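Local coordinates for protein alpha-galactosidase (PDB 3MI6) that probably hydrolyses terminal, non-reducing alpha-D-galactose residues from alpha-galactosides, as a tetrameric glycoside hydrolase of family 36, at residues D549-E555 with N581-R586; W200-R204 with S529-F534; A570-V576 with G600-L606; R586-T592 with D726-Q730; A595-F599 with I665-Y669. One frame throughout, in Å; residues are numbered along the deposited sequence.

Contact 1. Residues D549-E555 with N581-R586; sequences DDTDAAE and NDQMGR
The loop after barrel strand 572-576 folds back on the turn that leads from the end of strand 544-546 into helix 553-566. In 549-555, D550 makes an Asx turn (chi1 t, OD1 accepting from D552 N at 2.9 Å), and D552, also t, N-caps the helix, its OD2 taking E555 N at 3.0 Å. N581 lies 6.0 Å from D552 between CA atoms. Its side chain, chi1 t, points toward the other segment but also folds its own loop: OD1 accepts from M584 N at 2.8 Å, an Asx motif, and a backbone bond joins G585 N to N581 O at 2.8 Å. Q583, 6.4 Å from D550 CA to CA, lays its side chain along D549-T551. M584, a selenomethionine, sets SE 3.8 Å from D552 CB and CE 3.6 Å from E555 OE2. G585 has phi 95°, a turn that suits glycine. R586, extended at chi1 and chi2, closes a salt-bridge network: NH1 gives hydrogen bonds of 2.9 Å to both D552 OD2 and E555 OE2. NE also forms a salt bridge with D726 of the second subunit, whose N673 O accepts from NH2 and whose H674 is hydrogen-bonded to E555 OE2. D549, the predicted proton donor, hydrogen-bonds NE1 of W200 and of W546. The contact thus runs from the barrel's catalytic end to the subunit interface, with helix 337-340 beside Q583 and helix 590-597 against A553.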
# COMPACT_ATOMS: atom_id res chain seq x y z
N ASP D 549 -10.25 31.85 4.30
CA ASP D 549 -11.07 32.70 3.45
C ASP D 549 -12.08 31.87 2.68
O ASP D 549 -13.12 32.37 2.26
CB ASP D 549 -10.21 33.48 2.47
CG ASP D 549 -9.95 34.89 2.93
OD1 ASP D 549 -10.70 35.34 3.83
OD2 ASP D 549 -9.00 35.53 2.40
N ASP D 550 -11.76 30.60 2.49
CA ASP D 550 -12.70 29.68 1.89
C ASP D 550 -13.82 29.41 2.89
O ASP D 550 -13.59 28.77 3.92
CB ASP D 550 -12.00 28.39 1.48
CG ASP D 550 -12.89 27.49 0.65
OD1 ASP D 550 -14.13 27.61 0.73
OD2 ASP D 550 -12.34 26.65 -0.10
N THR D 551 -15.02 29.89 2.57
CA THR D 551 -16.21 29.70 3.42
C THR D 551 -17.24 28.78 2.76
O THR D 551 -18.42 28.78 3.16
CB THR D 551 -16.89 31.05 3.74
OG1 THR D 551 -17.36 31.66 2.53
CG2 THR D 551 -15.92 31.98 4.42
N ASP D 552 -16.82 28.03 1.74
CA ASP D 552 -17.66 26.97 1.20
C ASP D 552 -17.83 25.81 2.21
O ASP D 552 -16.85 25.39 2.84
CB ASP D 552 -17.09 26.41 -0.09
CG ASP D 552 -17.90 25.22 -0.60
OD1 ASP D 552 -19.02 25.44 -1.09
OD2 ASP D 552 -17.44 24.07 -0.49
N ALA D 553 -19.05 25.29 2.33
CA ALA D 553 -19.34 24.19 3.26
C ALA D 553 -18.46 22.94 3.02
O ALA D 553 -17.81 22.45 3.94
CB ALA D 553 -20.81 23.82 3.23
N ALA D 554 -18.44 22.45 1.79
CA ALA D 554 -17.66 21.27 1.46
C ALA D 554 -16.17 21.45 1.73
O ALA D 554 -15.54 20.59 2.31
CB ALA D 554 -17.89 20.87 0.02
N GLU D 555 -15.59 22.57 1.30
CA GLU D 555 -14.18 22.82 1.51
C GLU D 555 -13.83 22.96 3.00
O GLU D 555 -12.77 22.51 3.45
CB GLU D 555 -13.74 24.08 0.76
CG GLU D 555 -13.98 24.04 -0.73
CD GLU D 555 -13.17 22.95 -1.45
OE1 GLU D 555 -12.06 22.59 -0.98
OE2 GLU D 555 -13.64 22.48 -2.50
N ASN D 581 -20.78 29.97 -3.96
CA ASN D 581 -19.56 30.46 -3.32
C ASN D 581 -18.67 31.27 -4.24
O ASN D 581 -18.39 30.86 -5.36
CB ASN D 581 -18.79 29.27 -2.75
CG ASN D 581 -17.44 29.66 -2.23
OD1 ASN D 581 -16.44 29.61 -2.95
ND2 ASN D 581 -17.39 30.06 -0.95
N ASP D 582 -18.22 32.43 -3.74
CA ASP D 582 -17.42 33.38 -4.54
C ASP D 582 -15.98 32.91 -4.80
O ASP D 582 -15.34 33.34 -5.76
CB ASP D 582 -17.40 34.77 -3.88
CG ASP D 582 -18.80 35.28 -3.51
OD1 ASP D 582 -19.81 34.72 -4.00
OD2 ASP D 582 -18.88 36.23 -2.70
N GLN D 583 -15.46 32.03 -3.93
CA GLN D 583 -14.12 31.49 -4.10
C GLN D 583 -14.01 30.42 -5.18
O GLN D 583 -12.99 30.33 -5.86
CB GLN D 583 -13.56 30.94 -2.77
CG GLN D 583 -13.37 31.98 -1.66
CD GLN D 583 -14.62 32.19 -0.79
OE1 GLN D 583 -15.18 33.30 -0.75
NE2 GLN D 583 -15.05 31.15 -0.06
N MSE D 584 -15.06 29.60 -5.36
CA MSE D 584 -14.94 28.45 -6.27
C MSE D 584 -16.23 27.87 -6.85
O MSE D 584 -16.18 26.87 -7.57
CB MSE D 584 -14.12 27.35 -5.60
CG MSE D 584 -14.32 27.28 -4.11
SE MSE D 584 -15.93 26.29 -3.67
CE MSE D 584 -15.47 24.69 -4.68
N GLY D 585 -17.37 28.48 -6.55
CA GLY D 585 -18.58 28.29 -7.33
C GLY D 585 -19.58 27.25 -6.88
O GLY D 585 -20.68 27.15 -7.44
N ARG D 586 -19.20 26.47 -5.87
CA ARG D 586 -20.07 25.41 -5.38
C ARG D 586 -21.38 26.00 -4.83
O ARG D 586 -21.41 27.12 -4.35
CB ARG D 586 -19.33 24.59 -4.31
CG ARG D 586 -20.22 23.65 -3.53
CD ARG D 586 -19.43 22.47 -2.97
NE ARG D 586 -18.50 21.94 -3.95
CZ ARG D 586 -17.16 21.96 -3.83
NH1 ARG D 586 -16.57 22.48 -2.75
NH2 ARG D 586 -16.41 21.44 -4.79

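Contact 2. Residues W200-R204 with S529-F534; sequences WARER and SGGGRF
E203 and R204 hold the glycine-rich loop 529-534 by its backbone. E203 (chi1 m, chi2 p) accepts from G531 N through OE2 at 2.9 Å, and R204 NH1 donates to G531 O at 3.2 Å. Water 1 adds a bridge, 3.0 Å from A201 N, 2.7 Å from E203 OE2 and 2.8 Å from S529 O. Neither segment is helix or strand; CA atoms approach to 6.7 Å at E203-G531 and 7.2 Å at W200-S529. R204 (phi 62°) lays its guanidinium flat on F534, centres 4.5 Å apart and planes at 17°, an off-centre cation-pi stack. W200 (chi1 t) puts CD1 3.7 Å from S529 CB. G530 (phi 94°, psi -128°) suits glycine, and a CB on G531 would clash with R204 NH2. Hydrogen bonds lead outward from W200 to D549, E203 to S548, R204 to T563 and S529 to N481. Charged groups from the N-terminal domain meet barrel-loop amides and a ring beside the predicted substrate site, consistent with W200 shaping that pocket.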
# COMPACT_ATOMS: atom_id res chain seq x y z
N TRP D 200 -3.81 29.09 0.42
CA TRP D 200 -4.91 29.99 0.68
C TRP D 200 -6.21 29.36 0.17
O TRP D 200 -6.22 28.73 -0.88
CB TRP D 200 -4.63 31.37 0.06
CG TRP D 200 -5.82 32.26 0.07
CD1 TRP D 200 -6.15 33.18 1.03
CD2 TRP D 200 -6.85 32.30 -0.91
NE1 TRP D 200 -7.33 33.82 0.68
CE2 TRP D 200 -7.78 33.28 -0.49
CE3 TRP D 200 -7.09 31.61 -2.10
CZ2 TRP D 200 -8.92 33.58 -1.23
CZ3 TRP D 200 -8.21 31.90 -2.82
CH2 TRP D 200 -9.11 32.88 -2.38
N ALA D 201 -7.28 29.50 0.94
CA ALA D 201 -8.57 28.91 0.60
C ALA D 201 -8.60 27.36 0.63
O ALA D 201 -9.61 26.76 0.30
CB ALA D 201 -9.03 29.42 -0.74
N ARG D 202 -7.49 26.72 1.00
CA ARG D 202 -7.48 25.28 1.26
C ARG D 202 -6.42 24.88 2.30
O ARG D 202 -5.63 23.98 2.06
CB ARG D 202 -7.31 24.46 -0.04
CG ARG D 202 -6.67 25.21 -1.17
CD ARG D 202 -6.50 24.35 -2.42
NE ARG D 202 -5.26 23.58 -2.34
CZ ARG D 202 -4.24 23.65 -3.19
NH1 ARG D 202 -4.29 24.42 -4.26
NH2 ARG D 202 -3.17 22.90 -2.97
N GLU D 203 -6.43 25.53 3.44
CA GLU D 203 -5.42 25.28 4.47
C GLU D 203 -5.47 23.89 5.12
O GLU D 203 -6.54 23.30 5.30
CB GLU D 203 -5.50 26.35 5.58
CG GLU D 203 -5.23 27.78 5.13
CD GLU D 203 -6.47 28.48 4.60
OE1 GLU D 203 -7.27 27.83 3.89
OE2 GLU D 203 -6.65 29.69 4.89
N ARG D 204 -4.30 23.39 5.47
CA ARG D 204 -4.20 22.33 6.46
C ARG D 204 -4.86 20.99 6.13
O ARG D 204 -5.35 20.32 7.03
CB ARG D 204 -4.65 22.84 7.83
CG ARG D 204 -3.63 23.77 8.48
CD ARG D 204 -4.04 24.26 9.84
NE ARG D 204 -5.21 25.13 9.76
CZ ARG D 204 -5.19 26.35 9.22
NH1 ARG D 204 -4.06 26.84 8.71
NH2 ARG D 204 -6.31 27.08 9.17
N SER D 529 -5.38 36.55 5.57
CA SER D 529 -5.99 36.07 4.34
C SER D 529 -6.68 34.74 4.64
O SER D 529 -6.61 33.79 3.85
CB SER D 529 -4.93 35.86 3.25
OG SER D 529 -4.60 37.07 2.61
N GLY D 530 -7.35 34.67 5.78
CA GLY D 530 -7.84 33.40 6.28
C GLY D 530 -6.80 32.84 7.22
O GLY D 530 -6.36 33.55 8.12
N GLY D 531 -6.37 31.60 7.00
CA GLY D 531 -5.54 30.93 7.99
C GLY D 531 -4.03 30.92 7.77
O GLY D 531 -3.37 29.93 8.04
N GLY D 532 -3.49 32.04 7.31
CA GLY D 532 -2.08 32.14 6.99
C GLY D 532 -1.18 32.36 8.20
O GLY D 532 0.03 32.39 8.07
N ARG D 533 -1.78 32.53 9.38
CA ARG D 533 -0.99 32.61 10.61
C ARG D 533 -1.63 31.80 11.72
O ARG D 533 -1.40 32.07 12.88
CB ARG D 533 -0.80 34.06 11.05
CG ARG D 533 0.50 34.65 10.59
CD ARG D 533 1.09 35.52 11.67
NE ARG D 533 0.32 36.74 11.90
CZ ARG D 533 0.71 37.96 11.54
NH1 ARG D 533 1.87 38.14 10.91
NH2 ARG D 533 -0.07 39.00 11.82
N PHE D 534 -2.40 30.80 11.35
CA PHE D 534 -3.19 30.06 12.31
C PHE D 534 -2.30 29.26 13.26
O PHE D 534 -2.04 28.07 13.01
CB PHE D 534 -4.12 29.11 11.55
CG PHE D 534 -5.27 28.62 12.36
CD1 PHE D 534 -5.10 27.57 13.23
CD2 PHE D 534 -6.52 29.21 12.25
CE1 PHE D 534 -6.15 27.13 13.98
CE2 PHE D 534 -7.58 28.78 12.99
CZ PHE D 534 -7.41 27.73 13.86
O HOH W 1 -7.87 31.39 3.22

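Contact 3. Residues A570-V576 with G600-L606; sequences AMMGAHV and GDLGYEL
Two oxygens only 2.5 Å apart, A570 O and D601 OD2, mark the start of this contact, a spacing which suggests that the D601 acid is protonated. It joins the last two strands of the TIM barrel, 572-576 and 601-604, in the beta-alpha-beta unit that crosses over through helix 590-597. The strands run parallel but splayed, 36° apart, with axes 4.3 Å apart at closest. Register pairs G573 with D601 (CA-CA 4.7 Å) and V576 with Y604 (4.9 Å). The ladder has D601 N to M572 O at 2.9 Å, A574 N to D601 O at 3.1 Å, V576 N to G603 O at 2.8 Å and E605 N to V576 O at 3.2 Å. V576 (t) sets CG2 4.0 Å from L602 CD1 and CB 3.7 Å from Y604 CE1, on the face that helix 590-597 covers. On the other face G603 leaves room for the H575 ring, where a CB would clash with CD2. H575, chi1 m, donates from ND1 to E605 OE1 at 2.5 Å.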
# COMPACT_ATOMS: atom_id res chain seq x y z
N ALA D 570 -12.93 25.98 19.46
CA ALA D 570 -13.02 27.29 20.09
C ALA D 570 -12.19 28.33 19.31
O ALA D 570 -12.54 29.51 19.26
CB ALA D 570 -12.56 27.22 21.54
N MSE D 571 -11.11 27.87 18.70
CA MSE D 571 -10.17 28.73 18.01
C MSE D 571 -10.55 29.08 16.55
O MSE D 571 -9.99 30.01 15.96
CB MSE D 571 -8.79 28.09 18.04
CG MSE D 571 -8.19 27.94 19.43
SE MSE D 571 -6.39 27.18 19.37
CE MSE D 571 -6.04 26.99 21.31
N MSE D 572 -11.52 28.35 16.00
CA MSE D 572 -11.86 28.47 14.58
C MSE D 572 -13.09 29.32 14.29
O MSE D 572 -14.22 28.89 14.50
CB MSE D 572 -12.13 27.09 13.99
CG MSE D 572 -10.92 26.23 13.71
SE MSE D 572 -11.52 24.40 13.22
CE MSE D 572 -11.16 23.43 14.91
N GLY D 573 -12.89 30.53 13.76
CA GLY D 573 -14.02 31.27 13.25
C GLY D 573 -14.61 30.51 12.07
O GLY D 573 -13.87 29.86 11.34
N ALA D 574 -15.92 30.59 11.88
CA ALA D 574 -16.57 29.98 10.73
C ALA D 574 -17.84 30.74 10.39
O ALA D 574 -18.74 30.83 11.21
CB ALA D 574 -16.89 28.54 11.00
N HIS D 575 -17.94 31.30 9.19
CA HIS D 575 -19.14 32.04 8.81
C HIS D 575 -19.98 31.29 7.76
O HIS D 575 -19.45 30.69 6.85
CB HIS D 575 -18.80 33.44 8.29
CG HIS D 575 -17.96 34.26 9.22
ND1 HIS D 575 -17.31 35.41 8.82
CD2 HIS D 575 -17.67 34.11 10.54
CE1 HIS D 575 -16.65 35.93 9.84
NE2 HIS D 575 -16.85 35.16 10.89
N VAL D 576 -21.30 31.35 7.89
CA VAL D 576 -22.19 30.89 6.83
C VAL D 576 -22.17 31.90 5.70
O VAL D 576 -22.51 33.06 5.91
CB VAL D 576 -23.63 30.78 7.32
CG1 VAL D 576 -24.58 30.56 6.14
CG2 VAL D 576 -23.77 29.67 8.38
N GLY D 600 -17.52 25.47 15.59
CA GLY D 600 -16.52 26.50 15.70
C GLY D 600 -17.26 27.69 16.24
O GLY D 600 -18.23 27.57 16.99
N ASP D 601 -16.83 28.87 15.82
CA ASP D 601 -17.44 30.11 16.27
C ASP D 601 -18.28 30.70 15.14
O ASP D 601 -17.77 31.40 14.25
CB ASP D 601 -16.35 31.06 16.78
CG ASP D 601 -15.48 30.40 17.85
OD1 ASP D 601 -16.03 29.60 18.64
OD2 ASP D 601 -14.26 30.66 17.90
N LEU D 602 -19.58 30.42 15.22
CA LEU D 602 -20.56 30.75 14.18
C LEU D 602 -20.64 32.24 13.90
O LEU D 602 -20.53 33.07 14.81
CB LEU D 602 -21.95 30.20 14.55
CG LEU D 602 -23.06 30.42 13.52
CD1 LEU D 602 -22.73 29.70 12.24
CD2 LEU D 602 -24.42 29.99 14.05
N GLY D 603 -20.82 32.57 12.63
CA GLY D 603 -20.81 33.95 12.16
C GLY D 603 -21.47 33.97 10.80
O GLY D 603 -21.61 32.93 10.17
N TYR D 604 -21.92 35.14 10.37
CA TYR D 604 -22.60 35.26 9.09
C TYR D 604 -21.93 36.30 8.24
O TYR D 604 -21.57 37.36 8.74
CB TYR D 604 -24.10 35.55 9.26
CG TYR D 604 -24.83 34.35 9.78
CD1 TYR D 604 -25.52 33.51 8.92
CD2 TYR D 604 -24.79 34.04 11.13
CE1 TYR D 604 -26.18 32.37 9.41
CE2 TYR D 604 -25.43 32.92 11.62
CZ TYR D 604 -26.13 32.09 10.76
OH TYR D 604 -26.76 30.98 11.25
N GLU D 605 -21.75 36.00 6.96
CA GLU D 605 -21.00 36.87 6.08
C GLU D 605 -21.74 37.02 4.76
O GLU D 605 -21.15 36.91 3.68
CB GLU D 605 -19.59 36.31 5.85
CG GLU D 605 -18.58 37.34 5.35
CD GLU D 605 -17.13 36.88 5.49
OE1 GLU D 605 -16.79 36.19 6.48
OE2 GLU D 605 -16.31 37.23 4.61
N LEU D 606 -23.05 37.24 4.85
CA LEU D 606 -23.88 37.40 3.67
C LEU D 606 -24.87 38.55 3.79
O LEU D 606 -25.22 38.96 4.89
CB LEU D 606 -24.59 36.09 3.30
CG LEU D 606 -25.84 35.51 3.96
CD1 LEU D 606 -26.02 34.12 3.40
CD2 LEU D 606 -25.70 35.43 5.44
O HOH W 2 -16.68 34.45 13.89

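Contact 4. Residues R586-T592 with D726-Q730; sequences RITSLKT and DFYTQ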
# COMPACT_ATOMS: atom_id res chain seq x y z
N ARG D 586 -19.20 26.47 -5.87
CA ARG D 586 -20.07 25.41 -5.38
C ARG D 586 -21.38 26.00 -4.83
O ARG D 586 -21.41 27.12 -4.35
CB ARG D 586 -19.33 24.59 -4.31
CG ARG D 586 -20.22 23.65 -3.53
CD ARG D 586 -19.43 22.47 -2.97
NE ARG D 586 -18.50 21.94 -3.95
CZ ARG D 586 -17.16 21.96 -3.83
NH1 ARG D 586 -16.57 22.48 -2.75
NH2 ARG D 586 -16.41 21.44 -4.79
N ILE D 587 -22.46 25.24 -4.95
CA ILE D 587 -23.74 25.62 -4.37
C ILE D 587 -24.04 24.59 -3.32
O ILE D 587 -23.78 23.41 -3.53
CB ILE D 587 -24.90 25.59 -5.40
CG1 ILE D 587 -24.66 26.57 -6.56
CG2 ILE D 587 -26.25 25.90 -4.72
CD1 ILE D 587 -25.77 26.53 -7.62
N THR D 588 -24.61 25.02 -2.21
CA THR D 588 -24.80 24.17 -1.05
C THR D 588 -26.07 24.56 -0.31
O THR D 588 -26.44 25.72 -0.30
CB THR D 588 -23.60 24.34 -0.12
OG1 THR D 588 -22.55 23.45 -0.53
CG2 THR D 588 -23.99 24.03 1.29
N SER D 589 -26.75 23.62 0.33
CA SER D 589 -27.95 24.02 1.08
C SER D 589 -27.60 25.00 2.19
O SER D 589 -26.48 25.00 2.71
CB SER D 589 -28.64 22.80 1.68
OG SER D 589 -27.79 22.18 2.63
N LEU D 590 -28.56 25.82 2.60
CA LEU D 590 -28.31 26.67 3.76
C LEU D 590 -28.16 25.83 5.03
O LEU D 590 -27.44 26.20 5.96
CB LEU D 590 -29.42 27.71 3.90
CG LEU D 590 -29.43 28.64 5.10
CD1 LEU D 590 -28.14 29.41 5.23
CD2 LEU D 590 -30.60 29.57 4.93
N LYS D 591 -28.83 24.68 5.08
CA LYS D 591 -28.73 23.76 6.21
C LYS D 591 -27.31 23.24 6.40
O LYS D 591 -26.82 23.14 7.52
CB LYS D 591 -29.72 22.61 6.04
CG LYS D 591 -29.64 21.53 7.12
CD LYS D 591 -30.30 20.22 6.65
CE LYS D 591 -30.32 19.21 7.80
NZ LYS D 591 -30.78 17.82 7.40
N THR D 592 -26.63 22.91 5.32
CA THR D 592 -25.30 22.36 5.43
C THR D 592 -24.26 23.44 5.80
O THR D 592 -23.47 23.24 6.73
CB THR D 592 -24.88 21.62 4.15
OG1 THR D 592 -25.81 20.55 3.90
CG2 THR D 592 -23.47 21.07 4.28
N ASP D 726 -26.61 16.41 -2.87
CA ASP D 726 -25.17 16.49 -2.66
C ASP D 726 -24.89 17.37 -1.44
O ASP D 726 -25.76 18.14 -1.04
CB ASP D 726 -24.46 17.00 -3.91
CG ASP D 726 -24.37 15.93 -4.99
OD1 ASP D 726 -24.49 14.72 -4.67
OD2 ASP D 726 -24.17 16.29 -6.17
N PHE D 727 -23.73 17.21 -0.83
CA PHE D 727 -23.37 18.01 0.34
C PHE D 727 -24.48 17.97 1.40
O PHE D 727 -25.08 19.00 1.77
CB PHE D 727 -23.05 19.46 -0.08
CG PHE D 727 -22.41 19.55 -1.44
CD1 PHE D 727 -21.19 18.95 -1.70
CD2 PHE D 727 -23.05 20.21 -2.48
CE1 PHE D 727 -20.61 19.01 -2.95
CE2 PHE D 727 -22.47 20.28 -3.73
CZ PHE D 727 -21.25 19.68 -3.96
N TYR D 728 -24.75 16.76 1.89
CA TYR D 728 -25.90 16.51 2.75
C TYR D 728 -25.44 16.38 4.18
O TYR D 728 -24.36 15.84 4.44
CB TYR D 728 -26.62 15.22 2.35
CG TYR D 728 -28.05 15.14 2.84
CD1 TYR D 728 -29.10 15.64 2.06
CD2 TYR D 728 -28.36 14.57 4.06
CE1 TYR D 728 -30.42 15.57 2.49
CE2 TYR D 728 -29.68 14.49 4.51
CZ TYR D 728 -30.70 14.99 3.71
OH TYR D 728 -32.01 14.92 4.14
N THR D 729 -26.26 16.87 5.10
CA THR D 729 -25.93 16.80 6.50
C THR D 729 -26.99 16.09 7.32
O THR D 729 -28.18 16.36 7.20
CB THR D 729 -25.78 18.19 7.09
OG1 THR D 729 -24.88 18.95 6.28
CG2 THR D 729 -25.27 18.08 8.52
N GLN D 730 -26.54 15.19 8.17
CA GLN D 730 -27.37 14.57 9.18
C GLN D 730 -26.83 14.95 10.57
O GLN D 730 -25.68 14.66 10.90
CB GLN D 730 -27.37 13.06 8.97
CG GLN D 730 -28.03 12.65 7.67
CD GLN D 730 -27.40 11.41 7.05
OE1 GLN D 730 -26.18 11.26 6.98
NE2 GLN D 730 -28.25 10.52 6.55
O HOH W 3 -28.78 18.88 3.77
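F727 lays the face of its ring against the aliphatic part of R586: CD sits 3.7 Å from the ring centroid and 22° off the normal, a CH-pi contact, and R586 CD lies 3.5 Å from F727 CZ. The ring also borders the backbone of the loop, CE2 lying 3.4 Å from I587 O, and CD2 is 3.8 Å from T588 OG1. This leaves the charged end of R586 for other partners, D552 and E555 in its own chain and D726 of the second subunit.

Beyond the ring the contact turns polar. S589 is the N-cap of helix 590-597, its OG accepting from T592 N at 3.0 Å. T592 (chi1 m), in the first turn, points at the strand and donates from OG1 to F727 O at 2.7 Å, while T729 OG1 donates to T592 OG1 at 3.0 Å. One helix hydroxyl relays between the carbonyl of F727, just before the strand, and the hydroxyl of T729 in it. K591, exposed and all-t, reaches T729 O with NZ at 3.0 Å. F727 (phi 51°) and Y728 both face Q670 of the neighbouring strand, a G1 beta bulge just where strand 728-736 begins. The contact ties the barrel to the C-terminal beta domain: helix 590-597 lies over strand 728-736, A553 of helix 553-566 touches T588 and T592, and strand 663-670 flanks T729 within the sheet.

Contact 5. Residues A595-F599 with I665-Y669; sequences AVAFF and IAARY
F599 fills the apolar centre, its ring tip wedged against one face of the C-terminal sheet: CZ is 3.8 Å from I665 CG2 and 3.9 Å from A667 CB. The ring belongs to the loop that follows helix 590-597 (chi1 m, psi 58°), while 665-669 is extended strand, so I665, A667 and Y669 point toward 595-599 and A666 points away. The backbones stand apart, with CA atoms nearest at A595-A667 (7.9 Å) and V596-Y669 (8.5 Å), and side chains fill the gap. Y669 (chi1 m) reaches back across it: CE1 lies 3.7 Å from V596 CG2 and 4.0 Å from A595 CB, and its OH is 3.4 Å from F599 CE1. W654 of the neighbouring strand 651-657 meets the rings of both F599 and Y669, the latter edge-to-face, and F633 adds an edge-to-face ring to F599. At the polar edge Y669 OH donates to A595 O at 2.7 Å, although the place of this hydroxyl in the model is less sure. The helix end packs on the C-terminal sheet through aromatic and aliphatic surface, and the tyrosine serves both parts of the chemistry, its ring giving apolar contact and its hydroxyl probably satisfying the carbonyl of A595.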
# COMPACT_ATOMS: atom_id res chain seq x y z
N ALA D 595 -24.51 23.94 9.26
CA ALA D 595 -24.12 22.78 10.08
C ALA D 595 -22.62 22.51 10.16
O ALA D 595 -22.15 21.95 11.13
CB ALA D 595 -24.87 21.53 9.61
N VAL D 596 -21.87 22.91 9.14
CA VAL D 596 -20.41 22.91 9.22
C VAL D 596 -19.91 24.07 10.08
O VAL D 596 -18.89 23.97 10.74
CB VAL D 596 -19.77 23.00 7.80
CG1 VAL D 596 -18.27 22.99 7.88
CG2 VAL D 596 -20.25 21.86 6.91
N ALA D 597 -20.63 25.18 10.12
CA ALA D 597 -20.17 26.35 10.88
C ALA D 597 -20.48 26.29 12.38
O ALA D 597 -19.86 27.00 13.17
CB ALA D 597 -20.68 27.66 10.26
N PHE D 598 -21.43 25.46 12.79
CA PHE D 598 -21.69 25.32 14.22
C PHE D 598 -20.45 24.82 14.95
O PHE D 598 -20.24 25.17 16.10
CB PHE D 598 -22.83 24.35 14.52
CG PHE D 598 -24.14 24.77 13.96
CD1 PHE D 598 -24.46 26.10 13.82
CD2 PHE D 598 -25.07 23.81 13.59
CE1 PHE D 598 -25.68 26.46 13.31
CE2 PHE D 598 -26.29 24.17 13.09
CZ PHE D 598 -26.60 25.50 12.94
N PHE D 599 -19.65 23.98 14.30
CA PHE D 599 -18.51 23.38 14.99
C PHE D 599 -17.28 24.30 15.01
O PHE D 599 -16.18 23.97 14.55
CB PHE D 599 -18.22 21.98 14.43
CG PHE D 599 -19.33 21.01 14.69
CD1 PHE D 599 -20.47 21.03 13.90
CD2 PHE D 599 -19.25 20.11 15.74
CE1 PHE D 599 -21.50 20.14 14.13
CE2 PHE D 599 -20.27 19.22 15.99
CZ PHE D 599 -21.40 19.23 15.18
N ILE D 665 -23.63 16.52 20.43
CA ILE D 665 -24.09 16.71 19.07
C ILE D 665 -23.12 16.10 18.06
O ILE D 665 -21.94 16.44 18.04
CB ILE D 665 -24.32 18.17 18.76
CG1 ILE D 665 -25.58 18.65 19.50
CG2 ILE D 665 -24.50 18.37 17.27
CD1 ILE D 665 -25.88 20.13 19.35
N ALA D 666 -23.64 15.18 17.25
CA ALA D 666 -22.88 14.54 16.19
C ALA D 666 -23.34 15.06 14.84
O ALA D 666 -24.45 15.58 14.70
CB ALA D 666 -23.05 13.03 16.26
N ALA D 667 -22.49 14.94 13.84
CA ALA D 667 -22.88 15.40 12.52
C ALA D 667 -22.19 14.52 11.51
O ALA D 667 -21.02 14.23 11.68
CB ALA D 667 -22.48 16.84 12.31
N ARG D 668 -22.94 14.09 10.50
CA ARG D 668 -22.40 13.34 9.38
C ARG D 668 -22.69 14.15 8.11
O ARG D 668 -23.82 14.53 7.84
CB ARG D 668 -23.08 11.99 9.29
CG ARG D 668 -22.56 11.07 8.25
CD ARG D 668 -23.33 9.76 8.35
NE ARG D 668 -22.83 8.73 7.44
CZ ARG D 668 -23.33 8.50 6.23
NH1 ARG D 668 -24.34 9.22 5.77
NH2 ARG D 668 -22.80 7.55 5.47
N TYR D 669 -21.65 14.42 7.33
CA TYR D 669 -21.78 15.12 6.07
C TYR D 669 -21.35 14.19 4.96
O TYR D 669 -20.29 13.60 5.02
CB TYR D 669 -20.90 16.38 6.06
CG TYR D 669 -20.96 17.20 7.33
CD1 TYR D 669 -21.79 18.29 7.42
CD2 TYR D 669 -20.20 16.86 8.45
CE1 TYR D 669 -21.86 19.03 8.57
CE2 TYR D 669 -20.27 17.59 9.61
CZ TYR D 669 -21.10 18.68 9.66
OH TYR D 669 -21.20 19.46 10.80

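Overall arrangement
Contacts 1, 2, 3 and 5 are buried, whereas contact 4 is partly exposed. Contact 3 builds the barrel wall by backbone ladder; helix 590-597 then supplies contacts 4 and 5, whose partner strands 728-736 and 663-670 are neighbours in one sheet, joined by Q730 N to R668 O at 2.8 Å. Contact 5 is mainly apolar and aromatic; contact 4 pairs a CH-pi contact with hydroxyl and amine hydrogen bonds. Contacts 1 and 4 share R586 and reach the second subunit, as contact 2 does. Contact 1 has a salt-bridge network, while in contact 2 charged side chains hold backbone groups and a ring; the two meet by the predicted active site, D549 OD2 lying 2.9 Å from W200 NE1.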